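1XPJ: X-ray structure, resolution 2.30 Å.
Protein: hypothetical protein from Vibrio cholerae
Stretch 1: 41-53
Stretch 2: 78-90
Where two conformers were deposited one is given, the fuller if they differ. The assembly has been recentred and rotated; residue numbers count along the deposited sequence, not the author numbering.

Stretch 1, residues 41-53: FEIVISTARNMRT
Stretch 2 (78-90) VPYDEILVGKPWC

Two neighbouring strands, with Val44 to Ser46 beside Glu82 to Leu84, run parallel at 18°, their axes approaching to 4.7 Å, paired Val44 to Glu82, Ile45 to Ile83 and Ser46 to Leu84. The backbone zips in alternation: Ile45 N to Glu82 O (3.0 Å), Leu84 N to Ile45 O (2.8 Å), Thr47 N to Leu84 O (3.0 Å). At the entry Ile43 O accepts both Asp81 N (2.9 Å) and Glu82 N (3.2 Å), while Asp81, chi1 m and pointing toward the partner, receives Ile43 N on OD2 (3.0 Å), a carboxylate doing a carbonyl's work. Ile43 CG2 comes 3.4 Å from Pro79 O.

Side chains alternate between two faces; buried Val44 and Ile45, compact and branched, suit a tight sheet. On one, Val44 (t) sets CG1 3.7 Å from CD1 of Leu84 (m, t), beside small Ser46. On the other, Ile45 (m, m) lays CG1 3.8 Å from Tyr80 CB, with Ile83 (m, t) alongside. Water 1 bridges Glu42 OE1 and Glu82 OE2.

Beyond, a type II turn, Ala48 to Met51, brings back Met51 (m, -108°, 101°): CE lies 3.7 Å from Gly86 CA, whose phi/psi of 86/15 suits glycine. Ala48's single methyl sits among Lys87 O, Pro88 O and Trp89 (t, -129°). The contact buries 987 Å² between the stretches, both sides summed.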

# COMPACT_ATOMS: atom_id res chain seq x y z
N PHE A 41 -2.39 23.05 -9.83
CA PHE A 41 -1.69 21.89 -9.28
C PHE A 41 -2.46 21.28 -8.11
O PHE A 41 -2.90 22.00 -7.22
CB PHE A 41 -0.32 22.29 -8.71
CG PHE A 41 0.74 22.51 -9.74
CD1 PHE A 41 1.68 21.51 -10.02
CD2 PHE A 41 0.85 23.73 -10.39
CE1 PHE A 41 2.69 21.72 -10.97
CE2 PHE A 41 1.86 23.95 -11.34
CZ PHE A 41 2.77 22.94 -11.63
N GLU A 42 -2.57 19.96 -8.10
CA GLU A 42 -3.11 19.22 -6.97
C GLU A 42 -2.02 19.02 -5.93
O GLU A 42 -0.86 18.78 -6.29
CB GLU A 42 -3.63 17.86 -7.43
CG GLU A 42 -4.78 17.93 -8.44
CD GLU A 42 -5.02 16.58 -9.13
OE1 GLU A 42 -5.05 15.55 -8.41
OE2 GLU A 42 -5.18 16.54 -10.37
N ILE A 43 -2.37 19.11 -4.64
CA ILE A 43 -1.37 19.00 -3.58
C ILE A 43 -1.52 17.67 -2.82
O ILE A 43 -2.56 17.42 -2.19
CB ILE A 43 -1.49 20.19 -2.58
CG1 ILE A 43 -1.61 21.57 -3.27
CG2 ILE A 43 -0.40 20.09 -1.49
CD1 ILE A 43 -0.38 22.12 -3.95
N VAL A 44 -0.47 16.85 -2.85
CA VAL A 44 -0.49 15.56 -2.15
C VAL A 44 0.53 15.56 -1.01
O VAL A 44 1.74 15.63 -1.25
CB VAL A 44 -0.19 14.38 -3.13
CG1 VAL A 44 -0.12 13.04 -2.38
CG2 VAL A 44 -1.22 14.31 -4.27
N ILE A 45 0.06 15.51 0.23
CA ILE A 45 0.94 15.39 1.36
C ILE A 45 1.28 13.89 1.51
O ILE A 45 0.39 13.06 1.61
CB ILE A 45 0.27 15.94 2.66
CG1 ILE A 45 -0.45 17.28 2.42
CG2 ILE A 45 1.26 16.00 3.83
CD1 ILE A 45 0.42 18.45 2.04
N SER A 46 2.57 13.57 1.49
CA SER A 46 3.05 12.20 1.52
C SER A 46 4.07 12.16 2.63
O SER A 46 5.00 12.95 2.61
CB SER A 46 3.74 11.89 0.20
OG SER A 46 3.72 10.51 -0.11
N THR A 47 3.90 11.29 3.61
CA THR A 47 4.78 11.35 4.78
C THR A 47 5.11 9.99 5.36
O THR A 47 4.27 9.08 5.37
CB THR A 47 4.15 12.25 5.88
OG1 THR A 47 4.91 12.13 7.10
CG2 THR A 47 2.76 11.73 6.27
N ALA A 48 6.35 9.86 5.84
CA ALA A 48 6.82 8.69 6.60
C ALA A 48 6.58 8.80 8.12
O ALA A 48 7.05 7.94 8.88
CB ALA A 48 8.30 8.45 6.32
N ARG A 49 5.88 9.84 8.55
CA ARG A 49 5.67 10.10 9.99
C ARG A 49 5.13 8.89 10.73
O ARG A 49 4.16 8.28 10.30
CB ARG A 49 4.72 11.28 10.22
CG ARG A 49 4.57 11.63 11.70
CD ARG A 49 3.57 12.73 11.99
NE ARG A 49 4.04 14.06 11.57
CZ ARG A 49 3.33 15.17 11.68
NH1 ARG A 49 2.09 15.13 12.18
NH2 ARG A 49 3.83 16.33 11.27
N ASN A 50 5.77 8.56 11.86
CA ASN A 50 5.43 7.41 12.69
C ASN A 50 5.70 6.01 12.11
O ASN A 50 5.30 4.99 12.71
CB ASN A 50 4.01 7.53 13.27
CG ASN A 50 3.90 8.58 14.36
OD1 ASN A 50 4.91 9.05 14.91
ND2 ASN A 50 2.68 8.93 14.70
N MET A 51 6.38 5.95 10.97
CA MET A 51 6.85 4.69 10.42
C MET A 51 7.92 4.07 11.33
O MET A 51 7.96 2.87 11.53
CB MET A 51 7.41 4.78 9.00
CG MET A 51 6.33 5.03 7.95
SD MET A 51 6.08 3.55 6.98
CE MET A 51 4.58 2.95 7.77
N ARG A 52 8.76 4.91 11.92
CA ARG A 52 9.77 4.43 12.87
C ARG A 52 9.06 3.89 14.12
O ARG A 52 9.17 2.70 14.42
CB ARG A 52 10.78 5.52 13.23
CG ARG A 52 12.07 4.97 13.79
CD ARG A 52 12.39 5.39 15.21
NE ARG A 52 13.20 6.60 15.25
CZ ARG A 52 14.16 6.83 16.15
NH1 ARG A 52 14.43 5.93 17.10
NH2 ARG A 52 14.85 7.97 16.11
N THR A 53 8.31 4.76 14.80
CA THR A 53 7.53 4.41 15.99
C THR A 53 6.71 3.13 15.88
O THR A 53 6.73 2.30 16.78
CB THR A 53 6.61 5.59 16.38
OG1 THR A 53 7.42 6.66 16.87
CG2 THR A 53 5.70 5.23 17.59
N VAL A 78 -3.18 24.89 5.27
CA VAL A 78 -2.38 24.25 4.23
C VAL A 78 -3.35 23.60 3.26
O VAL A 78 -4.19 22.79 3.66
CB VAL A 78 -1.43 23.21 4.81
CG1 VAL A 78 -0.41 22.72 3.74
CG2 VAL A 78 -0.72 23.75 6.03
N PRO A 79 -3.28 23.99 1.98
CA PRO A 79 -4.16 23.38 0.97
C PRO A 79 -3.66 21.96 0.71
O PRO A 79 -2.43 21.71 0.73
CB PRO A 79 -3.98 24.28 -0.26
CG PRO A 79 -2.66 24.96 -0.08
CD PRO A 79 -2.37 24.99 1.39
N TYR A 80 -4.59 21.03 0.53
CA TYR A 80 -4.23 19.65 0.21
C TYR A 80 -5.45 18.99 -0.40
O TYR A 80 -6.57 19.23 0.03
CB TYR A 80 -3.73 18.87 1.46
CG TYR A 80 -4.76 18.72 2.56
CD1 TYR A 80 -5.57 17.57 2.66
CD2 TYR A 80 -4.96 19.75 3.50
CE1 TYR A 80 -6.55 17.44 3.68
CE2 TYR A 80 -5.92 19.64 4.52
CZ TYR A 80 -6.71 18.49 4.60
OH TYR A 80 -7.66 18.40 5.61
N ASP A 81 -5.20 18.17 -1.42
CA ASP A 81 -6.20 17.34 -2.06
C ASP A 81 -6.10 15.87 -1.67
O ASP A 81 -7.08 15.15 -1.79
CB ASP A 81 -6.08 17.44 -3.57
CG ASP A 81 -6.26 18.84 -4.04
OD1 ASP A 81 -7.42 19.30 -4.09
OD2 ASP A 81 -5.29 19.56 -4.37
N GLU A 82 -4.92 15.44 -1.22
CA GLU A 82 -4.73 14.05 -0.78
C GLU A 82 -3.76 14.00 0.39
O GLU A 82 -2.87 14.84 0.49
CB GLU A 82 -4.14 13.18 -1.90
CG GLU A 82 -5.10 12.79 -3.02
CD GLU A 82 -4.38 12.07 -4.15
OE1 GLU A 82 -3.37 11.37 -3.86
OE2 GLU A 82 -4.82 12.17 -5.31
N ILE A 83 -3.94 13.02 1.28
CA ILE A 83 -2.91 12.66 2.24
C ILE A 83 -2.56 11.18 2.08
O ILE A 83 -3.45 10.34 1.94
CB ILE A 83 -3.33 12.94 3.69
CG1 ILE A 83 -3.90 14.35 3.84
CG2 ILE A 83 -2.13 12.76 4.61
CD1 ILE A 83 -4.54 14.59 5.21
N LEU A 84 -1.26 10.89 2.10
CA LEU A 84 -0.73 9.56 1.89
C LEU A 84 0.25 9.30 3.03
O LEU A 84 1.19 10.06 3.21
CB LEU A 84 -0.01 9.48 0.54
CG LEU A 84 -0.80 9.54 -0.80
CD1 LEU A 84 0.17 9.33 -1.96
CD2 LEU A 84 -1.92 8.50 -0.88
N VAL A 85 0.02 8.24 3.80
CA VAL A 85 0.94 7.87 4.86
C VAL A 85 1.65 6.60 4.41
O VAL A 85 1.30 6.07 3.36
CB VAL A 85 0.22 7.66 6.21
CG1 VAL A 85 -0.17 8.98 6.82
CG2 VAL A 85 -1.02 6.75 6.05
N GLY A 86 2.65 6.15 5.16
CA GLY A 86 3.33 4.91 4.83
C GLY A 86 4.48 5.05 3.84
O GLY A 86 4.95 4.06 3.26
N LYS A 87 4.93 6.28 3.62
CA LYS A 87 6.13 6.55 2.83
C LYS A 87 7.28 5.79 3.48
O LYS A 87 7.37 5.75 4.72
CB LYS A 87 6.42 8.05 2.88
CG LYS A 87 7.36 8.55 1.79
CD LYS A 87 8.01 9.87 2.22
CE LYS A 87 8.86 10.45 1.11
NZ LYS A 87 9.16 11.88 1.38
N PRO A 88 8.17 5.21 2.67
CA PRO A 88 9.38 4.55 3.17
C PRO A 88 10.22 5.52 4.02
O PRO A 88 10.47 6.64 3.58
CB PRO A 88 10.15 4.20 1.88
CG PRO A 88 9.12 4.15 0.83
CD PRO A 88 8.07 5.14 1.20
N TRP A 89 10.61 5.08 5.22
CA TRP A 89 11.48 5.85 6.11
C TRP A 89 12.94 5.58 5.77
O TRP A 89 13.37 4.43 5.78
CB TRP A 89 11.17 5.50 7.58
CG TRP A 89 12.14 6.04 8.62
CD1 TRP A 89 12.75 5.33 9.61
CD2 TRP A 89 12.57 7.40 8.78
NE1 TRP A 89 13.55 6.16 10.37
CE2 TRP A 89 13.46 7.44 9.89
CE3 TRP A 89 12.31 8.60 8.10
CZ2 TRP A 89 14.07 8.61 10.32
CZ3 TRP A 89 12.93 9.77 8.54
CH2 TRP A 89 13.80 9.77 9.64
N CYS A 90 13.69 6.64 5.46
CA CYS A 90 15.11 6.53 5.13
C CYS A 90 16.10 6.43 6.29
O CYS A 90 17.29 6.24 6.05
CB CYS A 90 15.56 7.67 4.21
SG CYS A 90 15.26 9.33 4.85
O HOH W 1 -6.05 14.40 -6.05
O HOH W 2 3.30 7.60 7.57